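Local coordinates for protein 3-keto-5-aminohexanoate cleavage enzyme (PDB 3E49) that probably cleaves 3-keto-5-aminohexanoate or a related beta-keto acid, as a zinc-binding TIM-barrel enzyme of the beta-keto acid cleavage family, at residues S116-L121 with D145-N150; M106-S111 with K304-V309; S22-L27 with G267-T272. All blocks are in the same frame, centred on the assembly; numbering follows the deposited sequence. Where two conformers were deposited one is given.

Overall arrangement
In one TIM barrel, interactions 1 and 3 join segments of the loops that follow barrel strands at their C-terminal ends, where H50, H52 and E259 bind zinc; interaction 2 lies at the start of strand 109-113, at the N-terminal end. Interaction 1 is near the metal, the side chain of F148 being about 8 Å from the zinc ion. The side chain of P107 in interaction 2 is about 13 Å from the zinc ion. That of M23 in interaction 3 is about 11 Å from the side chain of E259. Nearest atoms of interactions 1 and 3 are about 7 Å apart; the centres of interactions 2 and 3 are about 30 Å apart, across the chain's centre.

Interaction 1: S116-L121 with D145-N150; sequences SMNFGL and DLVFKN
In F148, CG stands anti to the backbone N (chi1 -171°) and the ring rises beside M117 and F119, while S116 keeps OG next to its own N (chi1 -58°), where it can meet the backbone of N150. These groups flank a short two-stranded antiparallel pairing in the loop region after strand 109-113 of the TIM barrel. M117 and F148 form its hydrogen-bonded pair: M117 N donates to F148 O at 3.0 Å, and F148 N returns a bond to M117 O at 2.8 Å. Their side chains leave on the same face and run side by side, with M117 CG at the edge of the F148 ring and 4.1 Å from F148 CB. F119 lies alongside F148, pointing the same way, but their exact approach is doubtful because two ring carbons are modelled too close. Both phenylalanines touch N113 of strand 109-113. Polar bonds and packing both tie the contact to the second subunit: N118 OD1 of that subunit bonds S116 OG, the reciprocal bond is made as well, S116 and V147 pack across the interface, and K149 NZ, already in a salt bridge with D154, also pairs with D145 of the second subunit. Next to the pair, S116 CA lies 3.1 Å from F148 O in a CA-H...O contact, and N150 N donates to S116 OG at 2.8 Å with a nearly straight N-H...O angle of 166°.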
loop_
_atom_site.group_PDB
_atom_site.type_symbol
_atom_site.label_atom_id
_atom_site.label_comp_id
_atom_site.label_asym_id
_atom_site.label_seq_id
_atom_site.Cartn_x
_atom_site.Cartn_y
_atom_site.Cartn_z
ATOM N N SER A 116 -15.572 -19.143 5.953
ATOM C CA SER A 116 -15.906 -20.160 4.965
ATOM C C SER A 116 -15.290 -19.722 3.642
ATOM O O SER A 116 -15.229 -18.540 3.329
ATOM C CB SER A 116 -17.433 -20.326 4.808
ATOM O OG SER A 116 -18.074 -20.675 6.027
HETATM N N MSE A 117 -14.768 -20.677 2.890
HETATM C CA MSE A 117 -14.096 -20.369 1.639
HETATM C C MSE A 117 -13.985 -21.581 0.726
HETATM O O MSE A 117 -14.079 -22.707 1.188
HETATM C CB MSE A 117 -12.649 -19.945 1.970
HETATM C CG MSE A 117 -11.868 -21.044 2.838
HETATM SE SE MSE A 117 -10.108 -20.348 3.192
HETATM C CE MSE A 117 -9.271 -20.515 1.347
ATOM N N ASN A 118 -13.790 -21.340 -0.571
ATOM C CA ASN A 118 -13.418 -22.418 -1.451
ATOM C C ASN A 118 -11.942 -22.816 -1.172
ATOM O O ASN A 118 -11.125 -22.003 -0.741
ATOM C CB ASN A 118 -13.551 -21.980 -2.933
ATOM C CG ASN A 118 -14.962 -21.613 -3.318
ATOM O OD1 ASN A 118 -15.905 -21.990 -2.643
ATOM N ND2 ASN A 118 -15.121 -20.914 -4.460
ATOM N N PHE A 119 -11.623 -24.078 -1.397
ATOM C CA PHE A 119 -10.271 -24.621 -1.304
ATOM C C PHE A 119 -10.019 -25.309 -2.644
ATOM O O PHE A 119 -10.479 -26.428 -2.856
ATOM C CB PHE A 119 -10.165 -25.668 -0.205
ATOM C CG PHE A 119 -9.522 -25.200 1.023
ATOM C CD1 PHE A 119 -10.213 -24.450 1.941
ATOM C CD2 PHE A 119 -8.208 -25.552 1.292
ATOM C CE1 PHE A 119 -9.593 -24.032 3.102
ATOM C CE2 PHE A 119 -7.582 -25.125 2.435
ATOM C CZ PHE A 119 -8.275 -24.372 3.346
ATOM N N GLY A 120 -9.319 -24.654 -3.545
ATOM C CA GLY A 120 -9.102 -25.218 -4.870
ATOM C C GLY A 120 -7.860 -26.074 -4.907
ATOM O O GLY A 120 -6.757 -25.562 -5.088
ATOM N N LEU A 121 -8.034 -27.376 -4.731
ATOM C CA LEU A 121 -6.916 -28.313 -4.711
ATOM C C LEU A 121 -6.730 -29.045 -6.028
ATOM O O LEU A 121 -5.650 -29.543 -6.308
ATOM C CB LEU A 121 -7.092 -29.330 -3.591
ATOM C CG LEU A 121 -7.281 -28.836 -2.143
ATOM C CD1 LEU A 121 -7.179 -30.038 -1.257
ATOM C CD2 LEU A 121 -6.280 -27.771 -1.742
ATOM N N ASP A 145 -15.962 -28.736 -5.969
ATOM C CA ASP A 145 -17.364 -28.553 -5.607
ATOM C C ASP A 145 -17.630 -28.503 -4.110
ATOM O O ASP A 145 -18.760 -28.601 -3.673
ATOM C CB ASP A 145 -18.225 -29.639 -6.268
ATOM C CG ASP A 145 -17.688 -31.048 -6.045
ATOM O OD1 ASP A 145 -16.736 -31.467 -6.768
ATOM O OD2 ASP A 145 -18.255 -31.758 -5.171
ATOM N N LEU A 146 -16.616 -28.290 -3.310
ATOM C CA LEU A 146 -16.873 -28.265 -1.867
ATOM C C LEU A 146 -16.440 -26.951 -1.205
ATOM O O LEU A 146 -15.540 -26.254 -1.668
ATOM C CB LEU A 146 -16.294 -29.526 -1.206
ATOM C CG LEU A 146 -17.003 -30.843 -1.666
ATOM C CD1 LEU A 146 -16.294 -32.049 -1.103
ATOM C CD2 LEU A 146 -18.532 -30.921 -1.332
ATOM N N VAL A 147 -17.148 -26.578 -0.150
ATOM C CA VAL A 147 -16.847 -25.350 0.565
ATOM C C VAL A 147 -16.191 -25.730 1.864
ATOM O O VAL A 147 -16.610 -26.695 2.484
ATOM C CB VAL A 147 -18.153 -24.563 0.868
ATOM C CG1 VAL A 147 -17.896 -23.454 1.854
ATOM C CG2 VAL A 147 -18.727 -23.980 -0.406
ATOM N N PHE A 148 -15.158 -25.012 2.278
ATOM C CA PHE A 148 -14.609 -25.243 3.599
ATOM C C PHE A 148 -15.471 -24.338 4.487
ATOM O O PHE A 148 -15.316 -23.125 4.463
ATOM C CB PHE A 148 -13.124 -24.882 3.682
ATOM C CG PHE A 148 -12.456 -25.309 4.982
ATOM C CD1 PHE A 148 -12.851 -26.479 5.645
ATOM C CD2 PHE A 148 -11.355 -24.610 5.485
ATOM C CE1 PHE A 148 -12.207 -26.905 6.808
ATOM C CE2 PHE A 148 -10.694 -25.045 6.647
ATOM C CZ PHE A 148 -11.127 -26.191 7.305
ATOM N N LYS A 149 -16.406 -24.944 5.210
ATOM C CA LYS A 149 -17.375 -24.220 6.020
ATOM C C LYS A 149 -16.869 -23.869 7.408
ATOM O O LYS A 149 -16.456 -24.728 8.151
ATOM C CB LYS A 149 -18.687 -25.022 6.140
ATOM C CG LYS A 149 -19.697 -24.487 7.201
ATOM C CD LYS A 149 -21.022 -25.316 7.258
ATOM C CE LYS A 149 -22.027 -24.769 8.291
ATOM N NZ LYS A 149 -21.580 -24.946 9.713
ATOM N N ASN A 150 -16.876 -22.576 7.704
ATOM C CA ASN A 150 -16.458 -22.014 8.967
ATOM C C ASN A 150 -17.341 -20.774 9.183
ATOM O O ASN A 150 -16.852 -19.663 9.007
ATOM C CB ASN A 150 -14.997 -21.574 8.842
ATOM C CG ASN A 150 -14.019 -22.737 8.731
ATOM O OD1 ASN A 150 -13.811 -23.462 9.702
ATOM N ND2 ASN A 150 -13.351 -22.864 7.581
#

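Interaction 2: M106-S111 with K304-V309; sequences MPELAS and KGPQNV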
loop_
_atom_site.group_PDB
_atom_site.type_symbol
_atom_site.label_atom_id
_atom_site.label_comp_id
_atom_site.label_asym_id
_atom_site.label_seq_id
_atom_site.Cartn_x
_atom_site.Cartn_y
_atom_site.Cartn_z
HETATM N N MSE A 106 -7.640 -31.092 24.646
HETATM C CA MSE A 106 -7.483 -29.783 25.251
HETATM C C MSE A 106 -6.067 -29.258 25.134
HETATM O O MSE A 106 -5.411 -28.954 26.136
HETATM C CB MSE A 106 -7.913 -29.858 26.714
HETATM C CG MSE A 106 -9.347 -30.304 26.820
HETATM SE SE MSE A 106 -9.893 -30.546 28.687
HETATM C CE MSE A 106 -11.559 -31.320 28.344
ATOM N N PRO A 107 -5.581 -29.116 23.895
ATOM C CA PRO A 107 -4.211 -28.652 23.675
ATOM C C PRO A 107 -4.023 -27.176 24.063
ATOM O O PRO A 107 -4.976 -26.484 24.271
ATOM C CB PRO A 107 -4.036 -28.867 22.156
ATOM C CG PRO A 107 -5.370 -28.698 21.618
ATOM C CD PRO A 107 -6.304 -29.294 22.627
ATOM N N GLU A 108 -2.785 -26.723 24.161
ATOM C CA GLU A 108 -2.482 -25.328 24.466
ATOM C C GLU A 108 -2.920 -24.443 23.309
ATOM O O GLU A 108 -3.342 -23.310 23.497
ATOM C CB GLU A 108 -0.983 -25.171 24.657
ATOM C CG GLU A 108 -0.460 -25.737 25.990
ATOM C CD GLU A 108 0.993 -25.500 26.139
ATOM O OE1 GLU A 108 1.371 -24.550 26.876
ATOM O OE2 GLU A 108 1.777 -26.264 25.529
ATOM N N LEU A 109 -2.774 -24.989 22.111
ATOM C CA LEU A 109 -3.163 -24.296 20.887
ATOM C C LEU A 109 -4.024 -25.191 20.017
ATOM O O LEU A 109 -3.826 -26.416 20.005
ATOM C CB LEU A 109 -1.914 -23.916 20.062
ATOM C CG LEU A 109 -1.124 -22.675 20.389
ATOM C CD1 LEU A 109 0.219 -22.653 19.597
ATOM C CD2 LEU A 109 -1.998 -21.419 20.171
ATOM N N ALA A 110 -4.930 -24.565 19.255
ATOM C CA ALA A 110 -5.678 -25.251 18.221
ATOM C C ALA A 110 -5.766 -24.286 17.037
ATOM O O ALA A 110 -5.814 -23.063 17.243
ATOM C CB ALA A 110 -7.072 -25.623 18.700
ATOM N N SER A 111 -5.784 -24.803 15.813
ATOM C CA SER A 111 -5.901 -23.916 14.662
ATOM C C SER A 111 -7.363 -23.555 14.526
ATOM O O SER A 111 -8.225 -24.331 14.937
ATOM C CB SER A 111 -5.374 -24.606 13.406
ATOM O OG SER A 111 -6.243 -25.655 13.008
ATOM N N LYS A 304 -1.179 -21.925 28.259
ATOM C CA LYS A 304 -1.451 -22.514 29.591
ATOM C C LYS A 304 -0.388 -23.448 30.201
ATOM O O LYS A 304 -0.394 -23.689 31.416
ATOM C CB LYS A 304 -2.816 -23.181 29.585
ATOM C CG LYS A 304 -2.944 -24.418 28.718
ATOM C CD LYS A 304 -4.360 -24.979 28.801
ATOM C CE LYS A 304 -4.569 -26.070 27.788
ATOM N NZ LYS A 304 -5.881 -26.813 27.946
ATOM N N GLY A 305 0.540 -23.955 29.399
ATOM C CA GLY A 305 1.590 -24.822 29.924
ATOM C C GLY A 305 1.453 -26.253 29.439
ATOM O O GLY A 305 0.330 -26.769 29.315
ATOM N N PRO A 306 2.601 -26.908 29.204
ATOM C CA PRO A 306 2.703 -28.235 28.599
ATOM C C PRO A 306 2.067 -29.348 29.384
ATOM O O PRO A 306 1.812 -30.418 28.831
ATOM C CB PRO A 306 4.216 -28.470 28.513
ATOM C CG PRO A 306 4.817 -27.557 29.500
ATOM C CD PRO A 306 3.920 -26.370 29.578
ATOM N N GLN A 307 1.859 -29.122 30.674
ATOM C CA GLN A 307 1.283 -30.134 31.518
ATOM C C GLN A 307 -0.202 -29.926 31.665
ATOM O O GLN A 307 -0.906 -30.847 32.037
ATOM C CB GLN A 307 2.001 -30.175 32.875
ATOM C CG GLN A 307 3.529 -30.403 32.759
ATOM C CD GLN A 307 3.917 -31.678 31.975
ATOM O OE1 GLN A 307 3.196 -32.691 31.984
ATOM N NE2 GLN A 307 5.071 -31.627 31.306
ATOM N N ASN A 308 -0.699 -28.748 31.310
ATOM C CA ASN A 308 -2.129 -28.468 31.357
ATOM C C ASN A 308 -2.894 -28.924 30.114
ATOM O O ASN A 308 -3.751 -28.218 29.594
ATOM C CB ASN A 308 -2.324 -26.988 31.617
ATOM C CG ASN A 308 -1.839 -26.592 32.991
ATOM O OD1 ASN A 308 -2.261 -27.176 33.975
ATOM N ND2 ASN A 308 -0.950 -25.616 33.067
ATOM N N VAL A 309 -2.603 -30.133 29.660
ATOM C CA VAL A 309 -3.280 -30.704 28.497
ATOM C C VAL A 309 -3.796 -32.096 28.849
ATOM O O VAL A 309 -3.312 -32.707 29.800
ATOM C CB VAL A 309 -2.334 -30.754 27.273
ATOM C CG1 VAL A 309 -1.813 -29.322 26.922
ATOM C CG2 VAL A 309 -1.179 -31.692 27.526
HETATM O O HOH W 1 -3.212 -22.137 26.045
#
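E108 OE1 is held by two partners: G305 N donates to it across the contact at 2.7 Å, and R298 NE forms a salt bridge with it. The bond from G305 is short but bent, with an N-H...O angle of 133°, and the donor approaches from 36° out of the carboxylate plane. An extended chain beyond CG carries the carboxylate of E108 to the backbone of G305 and P306. On the way the side chains of E108 and K304 cross obliquely, E108 CG 3.9 Å from K304 CG. K304 runs the opposite errand: fully extended beyond CG, it takes its ammonium group back to M106, where NZ donates to M106 O at 2.8 Å from well above the carbonyl plane, 47° out of it. The strongest partner of NZ is N165 O, outside the two segments; the two carbonyls together probably stabilise the ammonium charge. V309 CG1 packs on the backbone beside them, 3.9 Å from E108 N. A water completes the link, donating to E108 O at 2.8 Å and accepting from K304 N at 3.0 Å. Within the tail, the type I turn G305-N308 is closed by N308 N to G305 O, and N308 ND2 also donates to K304 O at 2.6 Å; the backbone angles of G305, with positive phi, suit a glycine. In the TIM barrel this joins the C-terminal tail, after helix 294-301, to the N-terminal end of strand 109-113, which lies between strands 82-85 and 168-173, while K76 of helix 71-78 touches Q307 and V309.

Interaction 3: S22-L27 with G267-T272; sequences SMSPYL and GELAET
Y26 leans onto the backbone of A270 and E271 from its first side-chain atom onward: CB is 3.3 Å from A270 O, with CG turned to lie beside its own backbone N (chi1 -51°). Past CG the ring lays one face on E271. Y26 CD1 approaches E271 O at 3.4 Å, while on the other flank CD2 has L269 CB near the ring plane, at its edge, 4.2 Å away. E271 CA sits over the face, 3.8 Å from the ring centroid and only 16° off the normal, a clear CH-pi contact. The opposite face is taken by P25 CG, 3.7 Å above the plane and displaced toward the rim. The two segments come from the first and last beta/alpha units of the TIM barrel: segment 22-27 follows strand 10-13, whereas segment 267-272 leads into helix 273-286, whose N-cap is T272, its OG1 accepting from A275 N. Strands 10-13 and 253-256 pair where the barrel closes. Further out along Y26, CZ meets E271 CG at 3.8 Å, and OH lies alongside the end of that glutamate, whose extended chain runs the same way as the tyrosine and whose carboxylate plane is turned 23° from the ring. At the base, S24 OG accepts from Y26 N in an ST turn that opens the type I turn from S24 to L27. The same OG donates at 2.7 Å to a water, which donates in turn to A270 O at 2.8 Å. L269 CD1 lies by S24 OG and P25 CD.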
loop_
_atom_site.group_PDB
_atom_site.type_symbol
_atom_site.label_atom_id
_atom_site.label_comp_id
_atom_site.label_asym_id
_atom_site.label_seq_id
_atom_site.Cartn_x
_atom_site.Cartn_y
_atom_site.Cartn_z
ATOM N N SER A 22 1.047 -40.017 -2.177
ATOM C CA SER A 22 1.640 -40.291 -3.484
ATOM C C SER A 22 2.457 -39.114 -4.010
ATOM O O SER A 22 3.237 -39.266 -4.933
ATOM C CB SER A 22 0.546 -40.665 -4.479
ATOM O OG SER A 22 -0.117 -41.859 -4.067
HETATM N N MSE A 23 2.262 -37.933 -3.439
HETATM C CA MSE A 23 2.985 -36.739 -3.867
HETATM C C MSE A 23 4.411 -36.693 -3.400
HETATM O O MSE A 23 5.263 -36.060 -4.023
HETATM C CB MSE A 23 2.275 -35.498 -3.342
HETATM C CG MSE A 23 0.856 -35.377 -3.781
HETATM SE SE MSE A 23 0.079 -33.672 -3.328
HETATM C CE MSE A 23 -1.505 -34.006 -4.011
ATOM N N SER A 24 4.687 -37.308 -2.251
ATOM C CA SER A 24 6.017 -37.314 -1.723
ATOM C C SER A 24 6.154 -38.443 -0.760
ATOM O O SER A 24 5.285 -38.607 0.108
ATOM C CB SER A 24 6.305 -36.053 -0.950
ATOM O OG SER A 24 7.550 -36.144 -0.286
ATOM N N PRO A 25 7.272 -39.181 -0.853
ATOM C CA PRO A 25 7.509 -40.296 0.058
ATOM C C PRO A 25 7.896 -39.798 1.465
ATOM O O PRO A 25 7.940 -40.584 2.434
ATOM C CB PRO A 25 8.664 -41.018 -0.613
ATOM C CG PRO A 25 9.443 -39.941 -1.254
ATOM C CD PRO A 25 8.388 -39.011 -1.798
ATOM N N TYR A 26 8.115 -38.487 1.581
ATOM C CA TYR A 26 8.506 -37.884 2.827
ATOM C C TYR A 26 7.339 -37.316 3.621
ATOM O O TYR A 26 7.537 -36.870 4.771
ATOM C CB TYR A 26 9.557 -36.808 2.555
ATOM C CG TYR A 26 10.692 -37.311 1.722
ATOM C CD1 TYR A 26 11.538 -38.275 2.216
ATOM C CD2 TYR A 26 10.900 -36.845 0.428
ATOM C CE1 TYR A 26 12.583 -38.761 1.475
ATOM C CE2 TYR A 26 11.957 -37.329 -0.351
ATOM C CZ TYR A 26 12.790 -38.295 0.186
ATOM O OH TYR A 26 13.859 -38.796 -0.498
ATOM N N LEU A 27 6.129 -37.365 3.065
ATOM C CA LEU A 27 4.921 -36.874 3.791
ATOM C C LEU A 27 4.628 -37.826 4.956
ATOM O O LEU A 27 4.423 -39.025 4.735
ATOM C CB LEU A 27 3.692 -36.786 2.883
ATOM C CG LEU A 27 2.420 -36.107 3.434
ATOM C CD1 LEU A 27 2.737 -34.624 3.637
ATOM C CD2 LEU A 27 1.202 -36.257 2.528
ATOM N N GLY A 267 12.170 -27.722 -7.409
ATOM C CA GLY A 267 12.238 -29.093 -7.934
ATOM C C GLY A 267 12.911 -30.145 -7.053
ATOM O O GLY A 267 13.260 -31.229 -7.531
ATOM N N GLU A 268 13.071 -29.858 -5.760
ATOM C CA GLU A 268 13.728 -30.783 -4.874
ATOM C C GLU A 268 12.799 -30.978 -3.675
ATOM O O GLU A 268 12.446 -30.022 -2.991
ATOM C CB GLU A 268 15.056 -30.177 -4.488
ATOM C CG GLU A 268 16.021 -31.086 -3.834
ATOM C CD GLU A 268 17.317 -30.364 -3.430
ATOM O OE1 GLU A 268 17.713 -29.360 -4.103
ATOM O OE2 GLU A 268 17.935 -30.827 -2.433
ATOM N N LEU A 269 12.338 -32.205 -3.480
ATOM C CA LEU A 269 11.459 -32.500 -2.378
ATOM C C LEU A 269 12.204 -32.393 -1.050
ATOM O O LEU A 269 13.373 -32.787 -0.940
ATOM C CB LEU A 269 10.879 -33.912 -2.509
ATOM C CG LEU A 269 9.921 -34.198 -3.659
ATOM C CD1 LEU A 269 9.666 -35.666 -3.707
ATOM C CD2 LEU A 269 8.617 -33.447 -3.539
ATOM N N ALA A 270 11.519 -31.837 -0.058
ATOM C CA ALA A 270 12.028 -31.769 1.300
ATOM C C ALA A 270 12.006 -33.181 1.892
ATOM O O ALA A 270 10.954 -33.836 1.895
ATOM C CB ALA A 270 11.182 -30.825 2.147
ATOM N N GLU A 271 13.150 -33.643 2.392
ATOM C CA GLU A 271 13.210 -34.986 2.978
ATOM C C GLU A 271 12.606 -35.034 4.375
ATOM O O GLU A 271 12.063 -36.060 4.799
ATOM C CB GLU A 271 14.645 -35.517 2.996
ATOM C CG GLU A 271 15.193 -35.674 1.587
ATOM C CD GLU A 271 16.544 -36.354 1.556
ATOM O OE1 GLU A 271 17.081 -36.678 2.635
ATOM O OE2 GLU A 271 17.055 -36.566 0.441
ATOM N N THR A 272 12.734 -33.930 5.099
ATOM C CA THR A 272 12.113 -33.800 6.399
ATOM C C THR A 272 11.531 -32.382 6.574
ATOM O O THR A 272 11.788 -31.459 5.777
ATOM C CB THR A 272 13.127 -34.109 7.516
ATOM O OG1 THR A 272 14.189 -33.125 7.545
ATOM C CG2 THR A 272 13.746 -35.504 7.258
HETATM O O HOH W 2 8.498 -33.798 0.518
HETATM O O HOH W 3 9.529 -36.620 6.146
#